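Local coordinates for protein nucleoporin NUP170 (PDB 5HAX) that probably serves as a scaffold nucleoporin of the nuclear pore's symmetric core, where its N-terminal domain binds the nucleoporin Nup53, at residues 81-85 with 95-99; 33-37 with 368-372; 195-201 with 213-219. The contacts are given in a common frame with arbitrary orientation. Residues are numbered along the deposited sequence.

Contact 1. Residues 81-85 with 95-99; sequences IGYAW and WDYTH
A G1 beta bulge begins strand 83-88 on its side toward strand 73-78: Gly82 (phi/psi 73/29, a positive phi that suits glycine) and Tyr83 both face Phe78. On the side of this contact, extended 83-85 runs antiparallel to 95-96. Tyr83 and Asp96 form a non-hydrogen-bonded pair (CA-CA 4.4 Å), Ala84 and Trp95 a hydrogen-bonded one (CA-CA 5.7 Å), with Ala84 N to Trp95 O at 3.0 Å and Trp95 N to Ala84 O at 3.1 Å. Beyond them Tyr97 N bonds Gly82 O at 3.2 Å, and a type I turn spans Asp96-His99. Strands 83-88 and 91-96 are the two inner strands of the antiparallel sheet 73-78, 83-88, 91-96, 105-107, a blade consistent with the family's beta-propeller fold.

A CH-pi contact forms on each face of the sheet: the Tyr83 ring (chi1 -85°) covers Asp96 CB, 3.9 Å from its centroid, and Ala84 CB lies 4.0 Å from the centroid of the Trp95 six-membered ring (chi1 p, chi2 92°), over its face. Tyr97, chi1 p, turns its ring face to Gly82 O. Asp96, chi1 t, makes an Asx turn: OD1 accepts from Thr98 N (3.1 Å) and Thr98 OG1 (2.8 Å). Backbone bonds thus set the register, aromatic rings cover the Ala84 methyl and the CB of Asp96, and one carboxylate oxygen organises the turn where pairing stops.

Contact 2. Residues 33-37 with 368-372; sequences GASSD and SQLDK
A short strand and an irregular loop, 331 residues apart in sequence, meet here without forming a sheet. Residues 33-35 are a beta strand, with Ala34 at phi/psi -153/166 and Ser35 at -151/150; the chain then bends at Ser36 (-135/33). Its partner, 368-372, is irregular loop, although Leu370 (-65/121) and Asp371 (-91/105) are fairly extended. The closest CA atoms are those of Ser36 and Asp371, 5.6 Å apart. The segments share no backbone-to-backbone bond; the link is backbone NH to serine hydroxyl.

Ser36 points toward the loop with chi1 p, and its OG accepts the one hydrogen bond between the segments, from Asp371 N at 2.9 Å and an N-H...O angle of 168°. Leu370, chi1 t and chi2 p, extends beside it: CD2 lies 3.8 Å from Ala34 CB, and CD1 lies 3.5 Å from Ser35 C and 3.6 Å from Ser36 N. Ser35 points away from the loop, and its OG donates to Asp37 OD2 at 2.7 Å. The Asp371 carboxylate also leads away, to a salt bridge with Arg352.

The loop joining strands 341-348 and 380-386 thus packs beside 33-35, the outermost strand of a mixed sheet, in a chain with a beta-propeller-family domain. With only 193 Å² buried, the chemistry is one well-aligned hydrogen bond plus Leu370 lying over Ala34 and the Ser35-Ser36 backbone; Ser368 and Gln369, just before, are poorly ordered.

Contact 3. Residues 195-201 with 213-219; sequences TDIHEIF and CGKINHS
Asp196, in the loop before the strand, is bonded side chain to side chain, its OD2 accepting from Asn217 ND2 at 3.1 Å. Ile197 N donates to Ser219 OG (3.2 Å) and Ile197 O accepts from His218 N (2.9 Å); Asn217 OD1 takes Ser219 N at 2.8 Å in an Asx turn. His198 and Asn217 are a non-hydrogen-bonded antiparallel pair, CA-CA 4.4 Å. Next come Glu199 N to Ile216 O, 3.0 Å, and Ile216 N to Glu199 O, 3.1 Å; Glu199 OE1 receives His218 NE2 at 2.7 Å, while OE2 makes a salt bridge with Arg186. Ile200 and Lys215 form a non-hydrogen-bonded pair (CA-CA 4.6 Å). Phe201 N to Gly214 O and Gly214 N to Phe201 O are both 2.8 Å, and Phe201 CE2 meets Ile216 CD1 at 3.3 Å.

The strand axes lie 4.6 Å apart at 163°. This hairpin is the outer half of a four-stranded antiparallel propeller blade: 198-202 pairs inward with 187-190, and edge strand 213-217 touches strand 159-170 through Cys213 and Lys215.

The three contacts illustrate how contacts differ in chemistry with their place in the fold, here a beta-propeller. Contacts 1 and 3 both join strands of a hairpin within a four-stranded antiparallel sheet, but different sheets, with centres about 30 Å apart. Contact 1 is largely buried and relies on aromatic covering; contact 3, only partly buried, adds polar side-chain bonds to longer backbone pairing. Contact 2 lies at the surface, centre to centre about 41 and 43 Å from contacts 1 and 3, and joins sequence-distant elements with little buried area. The chain between its two segments includes both hairpins; local strand pairing and long-range packing coexist without the contacts touching.

Contact 1. Residues 81-85 with 95-99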
loop_
_atom_site.group_PDB
_atom_site.type_symbol
_atom_site.label_atom_id
_atom_site.label_comp_id
_atom_site.label_asym_id
_atom_site.label_seq_id
_atom_site.Cartn_x
_atom_site.Cartn_y
_atom_site.Cartn_z
ATOM N N ILE A 81 10.538 2.895 8.632
ATOM C CA ILE A 81 10.890 2.617 10.017
ATOM C C ILE A 81 10.564 3.789 10.934
ATOM O O ILE A 81 10.946 3.780 12.104
ATOM C CB ILE A 81 12.377 2.229 10.143
ATOM C CG1 ILE A 81 13.262 3.342 9.572
ATOM C CG2 ILE A 81 12.639 0.916 9.421
ATOM C CD1 ILE A 81 14.735 3.173 9.873
ATOM N N GLY A 82 9.870 4.802 10.423
ATOM C CA GLY A 82 9.463 5.920 11.253
ATOM C C GLY A 82 10.586 6.851 11.650
ATOM O O GLY A 82 10.510 7.481 12.710
ATOM N N TYR A 83 11.620 6.972 10.819
ATOM C CA TYR A 83 12.756 7.839 11.094
ATOM C C TYR A 83 12.872 8.917 10.025
ATOM O O TYR A 83 12.496 8.714 8.866
ATOM C CB TYR A 83 14.065 7.043 11.152
ATOM C CG TYR A 83 14.355 6.436 12.503
ATOM C CD1 TYR A 83 13.730 5.265 12.907
ATOM C CD2 TYR A 83 15.259 7.031 13.372
ATOM C CE1 TYR A 83 13.992 4.706 14.140
ATOM C CE2 TYR A 83 15.529 6.478 14.610
ATOM C CZ TYR A 83 14.892 5.315 14.989
ATOM O OH TYR A 83 15.156 4.759 16.219
ATOM N N ALA A 84 13.390 10.068 10.438
ATOM C CA ALA A 84 13.787 11.149 9.550
ATOM C C ALA A 84 15.272 11.421 9.750
ATOM O O ALA A 84 15.885 10.950 10.711
ATOM C CB ALA A 84 12.963 12.415 9.813
ATOM N N TRP A 85 15.860 12.177 8.824
ATOM C CA TRP A 85 17.273 12.507 8.934
ATOM C C TRP A 85 17.522 13.908 8.403
ATOM O O TRP A 85 16.754 14.442 7.598
ATOM C CB TRP A 85 18.162 11.497 8.196
ATOM C CG TRP A 85 17.876 11.345 6.729
ATOM C CD1 TRP A 85 17.061 10.421 6.148
ATOM C CD2 TRP A 85 18.421 12.129 5.658
ATOM N NE1 TRP A 85 17.058 10.582 4.784
ATOM C CE2 TRP A 85 17.885 11.623 4.458
ATOM C CE3 TRP A 85 19.306 13.210 5.599
ATOM C CZ2 TRP A 85 18.202 12.161 3.213
ATOM C CZ3 TRP A 85 19.620 13.742 4.360
ATOM C CH2 TRP A 85 19.070 13.216 3.184
ATOM N N TRP A 95 16.699 10.555 13.626
ATOM C CA TRP A 95 15.854 10.566 14.813
ATOM C C TRP A 95 14.500 9.945 14.497
ATOM O O TRP A 95 14.012 10.019 13.368
ATOM C CB TRP A 95 15.674 11.987 15.362
ATOM C CG TRP A 95 14.728 12.852 14.578
ATOM C CD1 TRP A 95 13.389 13.013 14.799
ATOM C CD2 TRP A 95 15.053 13.691 13.464
ATOM N NE1 TRP A 95 12.861 13.896 13.887
ATOM C CE2 TRP A 95 13.862 14.326 13.056
ATOM C CE3 TRP A 95 16.235 13.965 12.768
ATOM C CZ2 TRP A 95 13.820 15.214 11.985
ATOM C CZ3 TRP A 95 16.189 14.849 11.706
ATOM C CH2 TRP A 95 14.991 15.462 11.325
ATOM N N ASP A 96 13.909 9.330 15.520
ATOM C CA ASP A 96 12.583 8.727 15.430
ATOM C C ASP A 96 11.534 9.819 15.604
ATOM O O ASP A 96 11.369 10.362 16.702
ATOM C CB ASP A 96 12.441 7.639 16.493
ATOM C CG ASP A 96 11.019 7.139 16.644
ATOM O OD1 ASP A 96 10.251 7.177 15.660
ATOM O OD2 ASP A 96 10.669 6.699 17.758
ATOM N N TYR A 97 10.817 10.147 14.526
ATOM C CA TYR A 97 9.868 11.253 14.573
ATOM C C TYR A 97 8.562 10.893 15.267
ATOM O O TYR A 97 7.786 11.798 15.587
ATOM C CB TYR A 97 9.576 11.774 13.160
ATOM C CG TYR A 97 8.925 10.779 12.217
ATOM C CD1 TYR A 97 7.573 10.477 12.316
ATOM C CD2 TYR A 97 9.660 10.166 11.211
ATOM C CE1 TYR A 97 6.977 9.579 11.452
ATOM C CE2 TYR A 97 9.071 9.270 10.340
ATOM C CZ TYR A 97 7.731 8.978 10.467
ATOM O OH TYR A 97 7.145 8.085 9.602
ATOM N N THR A 98 8.296 9.608 15.512
ATOM C CA THR A 98 7.119 9.225 16.283
ATOM C C THR A 98 7.313 9.457 17.774
ATOM O O THR A 98 6.325 9.578 18.506
ATOM C CB THR A 98 6.773 7.751 16.044
ATOM O OG1 THR A 98 7.718 6.915 16.719
ATOM C CG2 THR A 98 6.770 7.424 14.552
ATOM N N HIS A 99 8.562 9.524 18.233
ATOM C CA HIS A 99 8.880 9.729 19.637
ATOM C C HIS A 99 8.652 11.193 20.019
ATOM O O HIS A 99 9.009 12.094 19.256
ATOM C CB HIS A 99 10.330 9.332 19.905
ATOM C CG HIS A 99 10.680 9.238 21.357
ATOM N ND1 HIS A 99 10.901 10.348 22.140
ATOM C CD2 HIS A 99 10.861 8.166 22.163
ATOM C CE1 HIS A 99 11.194 9.966 23.370
ATOM N NE2 HIS A 99 11.177 8.645 23.411
HETATM O O HOH W 1 10.074 4.600 14.464
#

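Contact 2. Residues 33-37 with 368-372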
loop_
_atom_site.group_PDB
_atom_site.type_symbol
_atom_site.label_atom_id
_atom_site.label_comp_id
_atom_site.label_asym_id
_atom_site.label_seq_id
_atom_site.Cartn_x
_atom_site.Cartn_y
_atom_site.Cartn_z
ATOM N N GLY A 33 -6.879 6.430 -24.015
ATOM C CA GLY A 33 -7.801 7.550 -23.975
ATOM C C GLY A 33 -7.461 8.492 -22.839
ATOM O O GLY A 33 -6.289 8.612 -22.471
ATOM N N ALA A 34 -8.460 9.157 -22.262
ATOM C CA ALA A 34 -8.208 10.114 -21.195
ATOM C C ALA A 34 -9.431 10.208 -20.294
ATOM O O ALA A 34 -10.526 9.759 -20.643
ATOM C CB ALA A 34 -7.845 11.491 -21.757
ATOM N N SER A 35 -9.229 10.812 -19.124
ATOM C CA SER A 35 -10.293 10.966 -18.144
ATOM C C SER A 35 -10.051 12.212 -17.304
ATOM O O SER A 35 -8.907 12.615 -17.076
ATOM C CB SER A 35 -10.389 9.740 -17.227
ATOM O OG SER A 35 -11.223 10.004 -16.112
ATOM N N SER A 36 -11.153 12.816 -16.850
ATOM C CA SER A 36 -11.124 13.910 -15.884
ATOM C C SER A 36 -12.181 13.699 -14.804
ATOM O O SER A 36 -12.746 14.667 -14.280
ATOM C CB SER A 36 -11.336 15.263 -16.572
ATOM O OG SER A 36 -12.614 15.339 -17.180
ATOM N N ASP A 37 -12.452 12.442 -14.459
ATOM C CA ASP A 37 -13.521 12.102 -13.526
ATOM C C ASP A 37 -13.046 12.289 -12.088
ATOM O O ASP A 37 -12.132 11.594 -11.634
ATOM C CB ASP A 37 -13.974 10.662 -13.753
ATOM C CG ASP A 37 -14.631 10.463 -15.105
ATOM O OD1 ASP A 37 -15.857 10.675 -15.204
ATOM O OD2 ASP A 37 -13.923 10.091 -16.066
ATOM N N SER A 368 -20.065 17.050 -18.359
ATOM C CA SER A 368 -19.756 15.638 -18.556
ATOM C C SER A 368 -18.682 15.442 -19.626
ATOM O O SER A 368 -18.264 14.316 -19.894
ATOM C CB SER A 368 -21.020 14.866 -18.937
ATOM O OG SER A 368 -21.616 15.405 -20.104
ATOM N N GLN A 369 -18.244 16.541 -20.235
ATOM C CA GLN A 369 -17.181 16.478 -21.225
ATOM C C GLN A 369 -15.832 16.259 -20.545
ATOM O O GLN A 369 -15.660 16.498 -19.347
ATOM C CB GLN A 369 -17.139 17.765 -22.050
ATOM C CG GLN A 369 -18.379 18.006 -22.894
ATOM C CD GLN A 369 -18.584 16.936 -23.950
ATOM O OE1 GLN A 369 -17.621 16.389 -24.489
ATOM N NE2 GLN A 369 -19.840 16.628 -24.246
ATOM N N LEU A 370 -14.866 15.789 -21.330
ATOM C CA LEU A 370 -13.499 15.672 -20.842
ATOM C C LEU A 370 -12.942 17.056 -20.537
ATOM O O LEU A 370 -12.888 17.919 -21.418
ATOM C CB LEU A 370 -12.625 14.965 -21.877
ATOM C CG LEU A 370 -11.156 14.779 -21.484
ATOM C CD1 LEU A 370 -11.029 13.836 -20.293
ATOM C CD2 LEU A 370 -10.338 14.276 -22.663
ATOM N N ASP A 371 -12.540 17.270 -19.283
ATOM C CA ASP A 371 -11.908 18.523 -18.869
ATOM C C ASP A 371 -10.403 18.363 -19.033
ATOM O O ASP A 371 -9.743 17.699 -18.229
ATOM C CB ASP A 371 -12.279 18.871 -17.432
ATOM C CG ASP A 371 -11.830 20.265 -17.037
ATOM O OD1 ASP A 371 -11.074 20.901 -17.802
ATOM O OD2 ASP A 371 -12.233 20.720 -15.949
ATOM N N LYS A 372 -9.855 18.996 -20.073
ATOM C CA LYS A 372 -8.442 18.885 -20.420
ATOM C C LYS A 372 -7.718 20.226 -20.330
ATOM O O LYS A 372 -6.650 20.387 -20.933
ATOM C CB LYS A 372 -8.301 18.307 -21.828
ATOM C CG LYS A 372 -8.950 19.173 -22.905
ATOM C CD LYS A 372 -8.918 18.506 -24.269
ATOM C CE LYS A 372 -9.428 19.444 -25.353
ATOM N NZ LYS A 372 -9.299 18.851 -26.712
#

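Contact 3. Residues 195-201 with 213-219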
loop_
_atom_site.group_PDB
_atom_site.type_symbol
_atom_site.label_atom_id
_atom_site.label_comp_id
_atom_site.label_asym_id
_atom_site.label_seq_id
_atom_site.Cartn_x
_atom_site.Cartn_y
_atom_site.Cartn_z
ATOM N N THR A 195 23.803 11.677 -16.852
ATOM C CA THR A 195 22.741 10.682 -16.790
ATOM C C THR A 195 23.262 9.279 -16.505
ATOM O O THR A 195 22.490 8.317 -16.583
ATOM C CB THR A 195 21.941 10.672 -18.096
ATOM O OG1 THR A 195 22.787 10.274 -19.182
ATOM C CG2 THR A 195 21.353 12.044 -18.386
ATOM N N ASP A 196 24.544 9.137 -16.172
ATOM C CA ASP A 196 25.104 7.815 -15.927
ATOM C C ASP A 196 24.526 7.211 -14.655
ATOM O O ASP A 196 24.221 7.912 -13.687
ATOM C CB ASP A 196 26.625 7.875 -15.796
ATOM C CG ASP A 196 27.310 8.324 -17.066
ATOM O OD1 ASP A 196 26.646 8.387 -18.121
ATOM O OD2 ASP A 196 28.524 8.602 -17.001
ATOM N N ILE A 197 24.399 5.887 -14.658
ATOM C CA ILE A 197 23.943 5.127 -13.501
ATOM C C ILE A 197 25.078 4.220 -13.052
ATOM O O ILE A 197 25.618 3.449 -13.853
ATOM C CB ILE A 197 22.676 4.315 -13.822
ATOM C CG1 ILE A 197 21.499 5.278 -14.002
ATOM C CG2 ILE A 197 22.374 3.311 -12.705
ATOM C CD1 ILE A 197 20.244 4.627 -14.496
ATOM N N HIS A 198 25.436 4.321 -11.777
ATOM C CA HIS A 198 26.461 3.491 -11.170
ATOM C C HIS A 198 25.814 2.489 -10.225
ATOM O O HIS A 198 24.678 2.666 -9.778
ATOM C CB HIS A 198 27.480 4.341 -10.400
ATOM C CG HIS A 198 28.195 5.348 -11.244
ATOM N ND1 HIS A 198 27.650 6.574 -11.564
ATOM C CD2 HIS A 198 29.416 5.316 -11.827
ATOM C CE1 HIS A 198 28.504 7.251 -12.309
ATOM N NE2 HIS A 198 29.584 6.510 -12.485
ATOM N N GLU A 199 26.559 1.427 -9.927
ATOM C CA GLU A 199 26.141 0.419 -8.964
ATOM C C GLU A 199 27.289 0.154 -8.005
ATOM O O GLU A 199 28.453 0.111 -8.416
ATOM C CB GLU A 199 25.718 -0.890 -9.652
ATOM C CG GLU A 199 25.311 -1.993 -8.674
ATOM C CD GLU A 199 24.667 -3.187 -9.352
ATOM O OE1 GLU A 199 24.664 -3.239 -10.599
ATOM O OE2 GLU A 199 24.158 -4.075 -8.633
ATOM N N ILE A 200 26.958 -0.007 -6.727
ATOM C CA ILE A 200 27.931 -0.352 -5.698
ATOM C C ILE A 200 27.795 -1.838 -5.400
ATOM O O ILE A 200 26.701 -2.319 -5.079
ATOM C CB ILE A 200 27.734 0.489 -4.425
ATOM C CG1 ILE A 200 28.063 1.956 -4.720
ATOM C CG2 ILE A 200 28.613 -0.054 -3.286
ATOM C CD1 ILE A 200 28.088 2.849 -3.500
ATOM N N PHE A 201 28.903 -2.561 -5.516
ATOM C CA PHE A 201 28.991 -3.958 -5.122
ATOM C C PHE A 201 29.703 -4.061 -3.781
ATOM O O PHE A 201 30.580 -3.254 -3.463
ATOM C CB PHE A 201 29.750 -4.780 -6.165
ATOM C CG PHE A 201 29.169 -4.701 -7.545
ATOM C CD1 PHE A 201 28.131 -5.534 -7.923
ATOM C CD2 PHE A 201 29.668 -3.800 -8.468
ATOM C CE1 PHE A 201 27.596 -5.467 -9.194
ATOM C CE2 PHE A 201 29.141 -3.728 -9.738
ATOM C CZ PHE A 201 28.103 -4.562 -10.106
ATOM N N CYS A 213 34.480 -3.773 -1.433
ATOM C CA CYS A 213 33.468 -2.859 -1.945
ATOM C C CYS A 213 33.959 -2.235 -3.241
ATOM O O CYS A 213 35.081 -1.725 -3.298
ATOM C CB CYS A 213 33.146 -1.764 -0.920
ATOM S SG CYS A 213 31.809 -0.651 -1.417
ATOM N N GLY A 214 33.112 -2.274 -4.275
ATOM C CA GLY A 214 33.474 -1.751 -5.574
ATOM C C GLY A 214 32.348 -0.933 -6.174
ATOM O O GLY A 214 31.213 -0.942 -5.689
ATOM N N LYS A 215 32.688 -0.224 -7.249
ATOM C CA LYS A 215 31.767 0.664 -7.942
ATOM C C LYS A 215 32.040 0.585 -9.436
ATOM O O LYS A 215 33.200 0.543 -9.854
ATOM C CB LYS A 215 31.925 2.107 -7.449
ATOM C CG LYS A 215 30.968 3.102 -8.074
ATOM C CD LYS A 215 31.184 4.492 -7.499
ATOM C CE LYS A 215 30.245 5.509 -8.125
ATOM N NZ LYS A 215 30.440 6.868 -7.553
ATOM N N ILE A 216 30.975 0.557 -10.240
ATOM C CA ILE A 216 31.113 0.519 -11.692
ATOM C C ILE A 216 30.057 1.411 -12.331
ATOM O O ILE A 216 28.959 1.596 -11.798
ATOM C CB ILE A 216 31.016 -0.922 -12.253
ATOM C CG1 ILE A 216 29.563 -1.415 -12.276
ATOM C CG2 ILE A 216 31.912 -1.861 -11.449
ATOM C CD1 ILE A 216 29.401 -2.801 -12.882
ATOM N N ASN A 217 30.408 1.958 -13.492
ATOM C CA ASN A 217 29.503 2.757 -14.305
ATOM C C ASN A 217 28.845 1.849 -15.338
ATOM O O ASN A 217 29.526 1.304 -16.212
ATOM C CB ASN A 217 30.274 3.891 -14.984
ATOM C CG ASN A 217 29.367 4.916 -15.643
ATOM O OD1 ASN A 217 28.271 4.595 -16.105
ATOM N ND2 ASN A 217 29.830 6.159 -15.696
ATOM N N HIS A 218 27.523 1.687 -15.236
ATOM C CA HIS A 218 26.789 0.823 -16.153
ATOM C C HIS A 218 26.496 1.480 -17.495
ATOM O O HIS A 218 26.054 0.785 -18.416
ATOM C CB HIS A 218 25.466 0.381 -15.523
ATOM C CG HIS A 218 25.602 -0.749 -14.551
ATOM N ND1 HIS A 218 25.990 -2.016 -14.933
ATOM C CD2 HIS A 218 25.384 -0.809 -13.216
ATOM C CE1 HIS A 218 26.013 -2.805 -13.873
ATOM N NE2 HIS A 218 25.651 -2.096 -12.818
ATOM N N SER A 219 26.728 2.786 -17.633
ATOM C CA SER A 219 26.344 3.507 -18.840
ATOM C C SER A 219 27.416 3.491 -19.924
ATOM O O SER A 219 27.084 3.686 -21.098
ATOM C CB SER A 219 25.992 4.955 -18.490
ATOM O OG SER A 219 24.827 5.002 -17.685
#